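Putative PII-like nitrogen regulatory protein (Shewanella baltica, PDB 3CE8) is of unknown function but is a trimeric member of the DUF3240 family, putatively related to PII nitrogen-regulatory proteins. Local coordinates at residues 36-41 with 98-103; 27-32 with 54-59. All coordinates share one frame; numbering follows the deposited sequence.

Contact 1. Residues 36-41 with 98-103; sequences DDIVDT and ALVCKH. With EDO (1,2-ethanediol), chain D.
The carbonyl oxygen of Asp37 is gripped twice by Thr41 and lies 3.8 Å from Val100 CG1 across the contact. Thr41 OG1 and Thr41 N each reach Asp37 O over 3.2 Å, from opposite faces of the carbonyl plane; the hydroxyl is tilted 23° from that plane. This intrahelical bond turns the hydroxyl back along helix 35-42, and OG1, placed beside the backbone N by a chi1 of -72°, meets Val100 CG1 at 3.0 Å, a tight approach of oxygen to methyl. Val100 thus fits its two branches against different neighbours: CG1 sits by Thr41 and the Asp37 carbonyl, while CG2 touches Ile38 CG1 at 3.7 Å, the two side chains crossing at about a right angle. The CB atoms of Asp37 and Val100 are 4.4 Å apart at the more open edge. Thr41 also packs on Ala96 and Leu97, and its backbone O accepts a 3.1 Å bond from O1 of a 1,2-ethanediol, probably a crystallisation additive. At Thr41, an alanine here would probably leave Asp37 O with the backbone N alone of these two donors and Val100 CG1 without its closest neighbour. Ile38 continues inward to Phe81 of strand 74-86, so the contact joins the two helices side by side on one face of a four-stranded antiparallel sheet, the ferredoxin-like beta-alpha-beta-beta-alpha-beta fold of PII-like proteins.

Contact 2. Residues 27-32 with 54-59; sequences VLIAQN and GNICGF
Ile29 CG2 and Ile56 CD1 meet methyl to methyl at 4.0 Å, and the two side chains cross at about a right angle. Each isoleucine sends a different branch. Ile29 uses the short one, with CG2 anti to the backbone N; Ile56 uses the long one, where chi1 of 58° sets CG1 between the backbone N and the carbonyl carbon and chi2 of 72° then turns CD1 towards Ile29. At the other end of the contact the amides of Asn32 and Asn55 approach more loosely: their closest atoms are the two OD1 oxygens, 4.4 Å apart and both acceptors, so this is proximity without a bond. The backbones stay well separated: the nearest CA atoms, those of Ile29 and Gly58, are 8.3 Å apart. Strand 74-86 explains the gap, because in the antiparallel sheet, ordered 50-60, 74-86, 23-31 and 106-112 as in a ferredoxin-like fold, it runs between the two strands that touch here. Its residues hold both sides in place: Leu28 and Ala30 pair through their backbones with Phe81 and Cys79, and Gly54 with Lys80. Phe78 and Lys80 pack against Ile29, which also rests on Trp109 of strand 106-112. Leu28 and Ala30 point to the opposite, helix-covered face of the sheet. Farther along, Cys57, Gly58 and Phe59 form an antiparallel ladder with a strand of the third subunit, carrying the sheet across the interface, and the ring of Phe59 stacks on Phe51 of that neighbouring chain.

In the fold
Contacts 1 and 2 lie with their centres 14 Å apart, and Ile38 joins them: its CD1 packs 3.3 Å from Ala30 CB and 3.8 Å from Leu28 CD2, tying helix 35-42 to strand 23-31. Contact 1 belongs to the helical layer, whereas the isoleucine pair of contact 2 lies on the other face of the sheet. Both adjoin the trimer interfaces: Val39 of segment 36-41 packs on Phe59 of the second subunit, and segment 54-59 pairs with the third. The function is unknown; a phosphate ion whose nearest atom is about 3 Å from the Ile56 side chain probably comes from the crystallisation liquor, though it may mark a pocket.

Contact 1. Residues 36-41 with 98-103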
ATOM      1  N   ASP A  36      -8.111  16.822   8.153  1.00 25.20           N
ATOM      2  CA  ASP A  36      -9.523  17.150   7.930  1.00 26.26           C
ATOM      3  C   ASP A  36      -9.676  18.006   6.693  1.00 26.09           C
ATOM      4  O   ASP A  36     -10.638  17.880   5.939  1.00 26.81           O
ATOM      5  CB  ASP A  36     -10.127  17.909   9.116  1.00 27.09           C
ATOM      6  CG  ASP A  36     -10.104  17.112  10.415  1.00 32.70           C
ATOM      7  OD1 ASP A  36      -9.222  16.239  10.555  1.00 35.92           O
ATOM      8  OD2 ASP A  36     -10.954  17.387  11.311  1.00 43.78           O
ATOM      9  N   ASP A  37      -8.693  18.869   6.494  1.00 25.15           N
ATOM     10  CA  ASP A  37      -8.701  19.814   5.371  1.00 23.97           C
ATOM     11  C   ASP A  37      -8.548  19.015   4.087  1.00 23.15           C
ATOM     12  O   ASP A  37      -9.120  19.348   3.048  1.00 23.49           O
ATOM     13  CB  ASP A  37      -7.578  20.844   5.508  1.00 24.14           C
ATOM     14  CG  ASP A  37      -7.737  21.713   6.745  1.00 25.98           C
ATOM     15  OD1 ASP A  37      -8.812  22.318   6.911  1.00 33.70           O
ATOM     16  OD2 ASP A  37      -6.795  21.784   7.561  1.00 28.21           O
ATOM     17  N   ILE A  38      -7.805  17.925   4.189  1.00 21.37           N
ATOM     18  CA  ILE A  38      -7.578  17.088   3.027  1.00 20.89           C
ATOM     19  C   ILE A  38      -8.868  16.325   2.731  1.00 21.45           C
ATOM     20  O   ILE A  38      -9.277  16.165   1.583  1.00 23.67           O
ATOM     21  CB  ILE A  38      -6.411  16.100   3.192  1.00 20.62           C
ATOM     22  CG1 ILE A  38      -5.071  16.824   3.121  1.00 22.06           C
ATOM     23  CG2 ILE A  38      -6.421  15.051   2.069  1.00 19.22           C
ATOM     24  CD1 ILE A  38      -3.867  15.907   3.287  1.00 16.27           C
ATOM     25  N   VAL A  39      -9.513  15.862   3.783  1.00 20.55           N
ATOM     26  CA  VAL A  39     -10.739  15.079   3.624  1.00 19.34           C
ATOM     27  C   VAL A  39     -11.781  15.954   2.953  1.00 20.82           C
ATOM     28  O   VAL A  39     -12.500  15.527   2.060  1.00 22.17           O
ATOM     29  CB  VAL A  39     -11.232  14.533   4.983  1.00 19.15           C
ATOM     30  CG1 VAL A  39     -12.730  14.114   4.943  1.00 15.69           C
ATOM     31  CG2 VAL A  39     -10.331  13.397   5.406  1.00 15.48           C
ATOM     32  N   ASP A  40     -11.789  17.207   3.362  1.00 20.69           N
ATOM     33  CA  ASP A  40     -12.755  18.177   2.871  1.00 21.26           C
ATOM     34  C   ASP A  40     -12.584  18.441   1.404  1.00 21.51           C
ATOM     35  O   ASP A  40     -13.545  18.638   0.668  1.00 22.86           O
ATOM     36  CB  ASP A  40     -12.626  19.507   3.616  1.00 22.45           C
ATOM     37  CG  ASP A  40     -13.200  19.448   5.037  1.00 26.41           C
ATOM     38  OD1 ASP A  40     -13.890  18.463   5.376  1.00 29.00           O
ATOM     39  OD2 ASP A  40     -12.972  20.397   5.812  1.00 26.45           O
ATOM     40  N   THR A  41     -11.339  18.414   0.974  1.00 21.85           N
ATOM     41  CA  THR A  41     -11.014  18.714  -0.416  1.00 20.77           C
ATOM     42  C   THR A  41     -11.454  17.573  -1.292  1.00 21.54           C
ATOM     43  O   THR A  41     -12.065  17.769  -2.341  1.00 22.29           O
ATOM     44  CB  THR A  41      -9.518  18.893  -0.612  1.00 19.88           C
ATOM     45  OG1 THR A  41      -9.121  20.134  -0.028  1.00 26.63           O
ATOM     46  CG2 THR A  41      -9.157  18.890  -2.091  1.00 18.14           C
ATOM     47  N   ALA A  98      -2.545  20.558  -3.298  1.00 13.31           N
ATOM     48  CA  ALA A  98      -1.388  21.431  -3.119  1.00 14.64           C
ATOM     49  C   ALA A  98      -1.803  22.667  -2.368  1.00 17.72           C
ATOM     50  O   ALA A  98      -0.967  23.340  -1.732  1.00 19.58           O
ATOM     51  CB  ALA A  98      -0.767  21.804  -4.439  1.00 13.05           C
ATOM     52  N   LEU A  99      -3.106  22.942  -2.403  1.00 18.44           N
ATOM     53  CA  LEU A  99      -3.636  24.144  -1.740  1.00 18.71           C
ATOM     54  C   LEU A  99      -3.711  23.945  -0.254  1.00 19.80           C
ATOM     55  O   LEU A  99      -3.407  24.860   0.518  1.00 18.79           O
ATOM     56  CB  LEU A  99      -5.049  24.506  -2.206  1.00 18.52           C
ATOM     57  CG  LEU A  99      -5.341  25.437  -3.366  1.00 16.70           C
ATOM     58  CD1 LEU A  99      -6.833  25.283  -3.708  1.00 15.40           C
ATOM     59  CD2 LEU A  99      -5.007  26.841  -2.993  1.00 10.59           C
ATOM     60  N   VAL A 100      -4.142  22.747   0.137  1.00 21.76           N
ATOM     61  CA  VAL A 100      -4.375  22.458   1.574  1.00 23.28           C
ATOM     62  C   VAL A 100      -3.053  22.314   2.304  1.00 23.11           C
ATOM     63  O   VAL A 100      -2.976  22.483   3.527  1.00 23.59           O
ATOM     64  CB  VAL A 100      -5.265  21.212   1.815  1.00 23.34           C
ATOM     65  CG1 VAL A 100      -6.607  21.368   1.101  1.00 25.97           C
ATOM     66  CG2 VAL A 100      -4.591  19.979   1.339  1.00 25.57           C
ATOM     67  N   CYS A 101      -2.014  22.068   1.510  1.00 22.52           N
ATOM     68  CA  CYS A 101      -0.647  21.837   2.023  1.00 22.70           C
ATOM     69  C   CYS A 101       0.202  23.054   1.946  1.00 22.88           C
ATOM     70  O   CYS A 101       1.407  22.970   2.135  1.00 21.90           O
ATOM     71  CB  CYS A 101       0.078  20.808   1.193  1.00 22.19           C
ATOM     72  SG  CYS A 101      -0.738  19.252   1.183  1.00 24.92           S
ATOM     73  N   LYS A 102      -0.450  24.164   1.618  1.00 23.56           N
ATOM     74  CA  LYS A 102       0.211  25.477   1.434  1.00 23.56           C
ATOM     75  C   LYS A 102       1.342  25.588   2.441  1.00 23.69           C
ATOM     76  O   LYS A 102       2.473  25.923   2.093  1.00 23.86           O
ATOM     77  CB  LYS A 102      -0.797  26.669   1.588  1.00 22.93           C
ATOM     78  CG  LYS A 102      -0.334  28.071   1.128  1.00 20.35           C
ATOM     79  CD  LYS A 102      -1.442  29.185   1.379  1.00 16.75           C
ATOM     80  N   HIS A 103       1.040  25.220   3.680  1.00 23.82           N
ATOM     81  CA  HIS A 103       1.981  25.447   4.768  1.00 25.25           C
ATOM     82  C   HIS A 103       2.489  24.182   5.453  1.00 24.65           C
ATOM     83  O   HIS A 103       3.298  24.264   6.391  1.00 25.14           O
ATOM     84  CB  HIS A 103       1.352  26.401   5.814  1.00 26.94           C
ATOM     85  CG  HIS A 103       1.017  27.776   5.294  1.00 30.83           C
ATOM     86  ND1 HIS A 103       1.932  28.811   5.272  1.00 32.46           N
ATOM     87  CD2 HIS A 103      -0.146  28.292   4.822  1.00 33.84           C
ATOM     88  CE1 HIS A 103       1.353  29.896   4.784  1.00 33.47           C
ATOM     89  NE2 HIS A 103       0.093  29.608   4.503  1.00 34.85           N
TER
HETATM   90  C1  EDO D 104     -12.231  20.743  -4.295  1.00 88.47           C
HETATM   91  O1  EDO D 104     -12.337  20.802  -2.868  1.00 89.13           O
HETATM   92  C2  EDO D 104     -13.562  20.766  -5.055  1.00 89.08           C
HETATM   93  O2  EDO D 104     -13.336  21.301  -6.356  1.00 87.01           O

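Contact 2. Residues 27-32 with 54-59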
ATOM      1  N   VAL A  27      -0.922   8.207  -3.431  1.00 21.20           N
ATOM      2  CA  VAL A  27      -0.602   7.955  -2.014  1.00 21.05           C
ATOM      3  C   VAL A  27       0.051   9.215  -1.504  1.00 21.63           C
ATOM      4  O   VAL A  27       1.001   9.754  -2.091  1.00 20.77           O
ATOM      5  CB  VAL A  27       0.346   6.774  -1.770  1.00 20.40           C
ATOM      6  CG1 VAL A  27       0.640   6.674  -0.269  1.00 13.26           C
ATOM      7  CG2 VAL A  27      -0.270   5.486  -2.325  1.00 17.37           C
ATOM      8  N   LEU A  28      -0.506   9.676  -0.401  1.00 22.92           N
ATOM      9  CA  LEU A  28      -0.156  10.972   0.213  1.00 22.32           C
ATOM     10  C   LEU A  28       0.067  10.819   1.709  1.00 21.50           C
ATOM     11  O   LEU A  28      -0.789  10.293   2.410  1.00 21.57           O
ATOM     12  CB  LEU A  28      -1.319  11.940  -0.075  1.00 21.68           C
ATOM     13  CG  LEU A  28      -1.329  13.320   0.564  1.00 27.92           C
ATOM     14  CD1 LEU A  28      -0.211  14.215   0.027  1.00 31.88           C
ATOM     15  CD2 LEU A  28      -2.692  13.926   0.295  1.00 29.61           C
ATOM     16  N   ILE A  29       1.251  11.223   2.166  1.00 21.15           N
ATOM     17  CA  ILE A  29       1.625  11.140   3.587  1.00 20.87           C
ATOM     18  C   ILE A  29       1.492  12.535   4.168  1.00 22.33           C
ATOM     19  O   ILE A  29       2.377  13.373   4.024  1.00 22.99           O
ATOM     20  CB  ILE A  29       3.052  10.576   3.795  1.00 20.96           C
ATOM     21  CG1 ILE A  29       3.201   9.249   3.046  1.00 21.08           C
ATOM     22  CG2 ILE A  29       3.362  10.382   5.254  1.00 13.39           C
ATOM     23  CD1 ILE A  29       2.063   8.302   3.306  1.00 25.23           C
ATOM     24  N   ALA A  30       0.354  12.733   4.828  1.00 22.95           N
ATOM     25  CA  ALA A  30      -0.098  14.003   5.380  1.00 22.46           C
ATOM     26  C   ALA A  30       0.052  14.090   6.870  1.00 25.35           C
ATOM     27  O   ALA A  30      -0.102  13.125   7.625  1.00 27.79           O
ATOM     28  CB  ALA A  30      -1.565  14.230   5.010  1.00 21.03           C
ATOM     29  N   GLN A  31       0.305  15.303   7.303  1.00 26.49           N
ATOM     30  CA  GLN A  31       0.477  15.559   8.731  1.00 27.83           C
ATOM     31  C   GLN A  31      -0.904  15.534   9.338  1.00 26.39           C
ATOM     32  O   GLN A  31      -1.877  15.847   8.683  1.00 25.71           O
ATOM     33  CB  GLN A  31       1.199  16.880   8.954  1.00 28.93           C
ATOM     34  CG  GLN A  31       2.282  17.117   7.886  1.00 36.75           C
ATOM     35  CD  GLN A  31       3.279  18.160   8.291  1.00 45.08           C
ATOM     36  OE1 GLN A  31       3.790  18.130   9.415  1.00 45.13           O
ATOM     37  NE2 GLN A  31       3.599  19.075   7.367  1.00 49.93           N
ATOM     38  N   ASN A  32      -0.979  15.107  10.583  1.00 27.41           N
ATOM     39  CA  ASN A  32      -2.275  14.920  11.260  1.00 28.70           C
ATOM     40  C   ASN A  32      -3.144  16.163  11.360  1.00 28.33           C
ATOM     41  O   ASN A  32      -4.363  16.059  11.418  1.00 28.66           O
ATOM     42  CB  ASN A  32      -2.112  14.256  12.642  1.00 29.81           C
ATOM     43  CG  ASN A  32      -1.780  12.752  12.534  1.00 34.49           C
ATOM     44  OD1 ASN A  32      -2.153  12.076  11.563  1.00 39.27           O
ATOM     45  ND2 ASN A  32      -1.098  12.226  13.546  1.00 40.13           N
ATOM     46  N   GLY A  54      -5.327   5.785   6.490  1.00 22.60           N
ATOM     47  CA  GLY A  54      -4.841   5.061   7.641  1.00 22.66           C
ATOM     48  C   GLY A  54      -3.668   5.729   8.313  1.00 23.23           C
ATOM     49  O   GLY A  54      -2.979   6.552   7.733  1.00 25.47           O
ATOM     50  N   ASN A  55      -3.455   5.359   9.554  1.00 23.23           N
ATOM     51  CA  ASN A  55      -2.321   5.852  10.333  1.00 24.01           C
ATOM     52  C   ASN A  55      -1.045   5.086  10.021  1.00 24.17           C
ATOM     53  O   ASN A  55      -1.041   3.867   9.958  1.00 24.91           O
ATOM     54  CB  ASN A  55      -2.614   5.763  11.839  1.00 23.59           C
ATOM     55  CG  ASN A  55      -3.547   6.875  12.321  1.00 26.88           C
ATOM     56  OD1 ASN A  55      -3.632   7.975  11.720  1.00 26.37           O
ATOM     57  ND2 ASN A  55      -4.232   6.608  13.428  1.00 28.06           N
ATOM     58  N   ILE A  56       0.027   5.824   9.776  1.00 24.15           N
ATOM     59  CA  ILE A  56       1.368   5.228   9.607  1.00 24.00           C
ATOM     60  C   ILE A  56       2.428   6.046  10.358  1.00 23.98           C
ATOM     61  O   ILE A  56       2.250   7.214  10.684  1.00 23.51           O
ATOM     62  CB  ILE A  56       1.817   4.964   8.105  1.00 24.00           C
ATOM     63  CG1 ILE A  56       1.811   6.253   7.278  1.00 26.43           C
ATOM     64  CG2 ILE A  56       1.005   3.804   7.433  1.00 23.56           C
ATOM     65  CD1 ILE A  56       2.933   7.170   7.638  1.00 25.74           C
ATOM     66  N   CYS A  57       3.517   5.370  10.667  1.00 23.60           N
ATOM     67  CA  CYS A  57       4.673   5.986  11.280  1.00 24.15           C
ATOM     68  C   CYS A  57       5.706   6.340  10.189  1.00 25.03           C
ATOM     69  O   CYS A  57       6.061   5.509   9.349  1.00 26.13           O
ATOM     70  CB  CYS A  57       5.247   5.020  12.276  1.00 24.05           C
ATOM     71  SG  CYS A  57       6.329   5.815  13.304  1.00 34.39           S
ATOM     72  N   GLY A  58       6.158   7.587  10.170  1.00 24.80           N
ATOM     73  CA  GLY A  58       7.056   8.058   9.108  1.00 24.01           C
ATOM     74  C   GLY A  58       8.363   8.663   9.540  1.00 24.97           C
ATOM     75  O   GLY A  58       8.434   9.494  10.441  1.00 25.45           O
ATOM     76  N   PHE A  59       9.418   8.208   8.883  1.00 25.14           N
ATOM     77  CA  PHE A  59      10.757   8.739   9.108  1.00 24.82           C
ATOM     78  C   PHE A  59      11.168   9.642   7.962  1.00 27.22           C
ATOM     79  O   PHE A  59      10.565   9.658   6.863  1.00 26.77           O
ATOM     80  CB  PHE A  59      11.785   7.635   9.279  1.00 23.87           C
ATOM     81  CG  PHE A  59      11.560   6.780  10.493  1.00 19.56           C
ATOM     82  CD1 PHE A  59      10.473   5.931  10.577  1.00 20.37           C
ATOM     83  CD2 PHE A  59      12.447   6.804  11.535  1.00 18.34           C
ATOM     84  CE1 PHE A  59      10.279   5.152  11.689  1.00 17.42           C
ATOM     85  CE2 PHE A  59      12.250   6.023  12.649  1.00 17.27           C
ATOM     86  CZ  PHE A  59      11.166   5.197  12.719  1.00 15.66           C
TER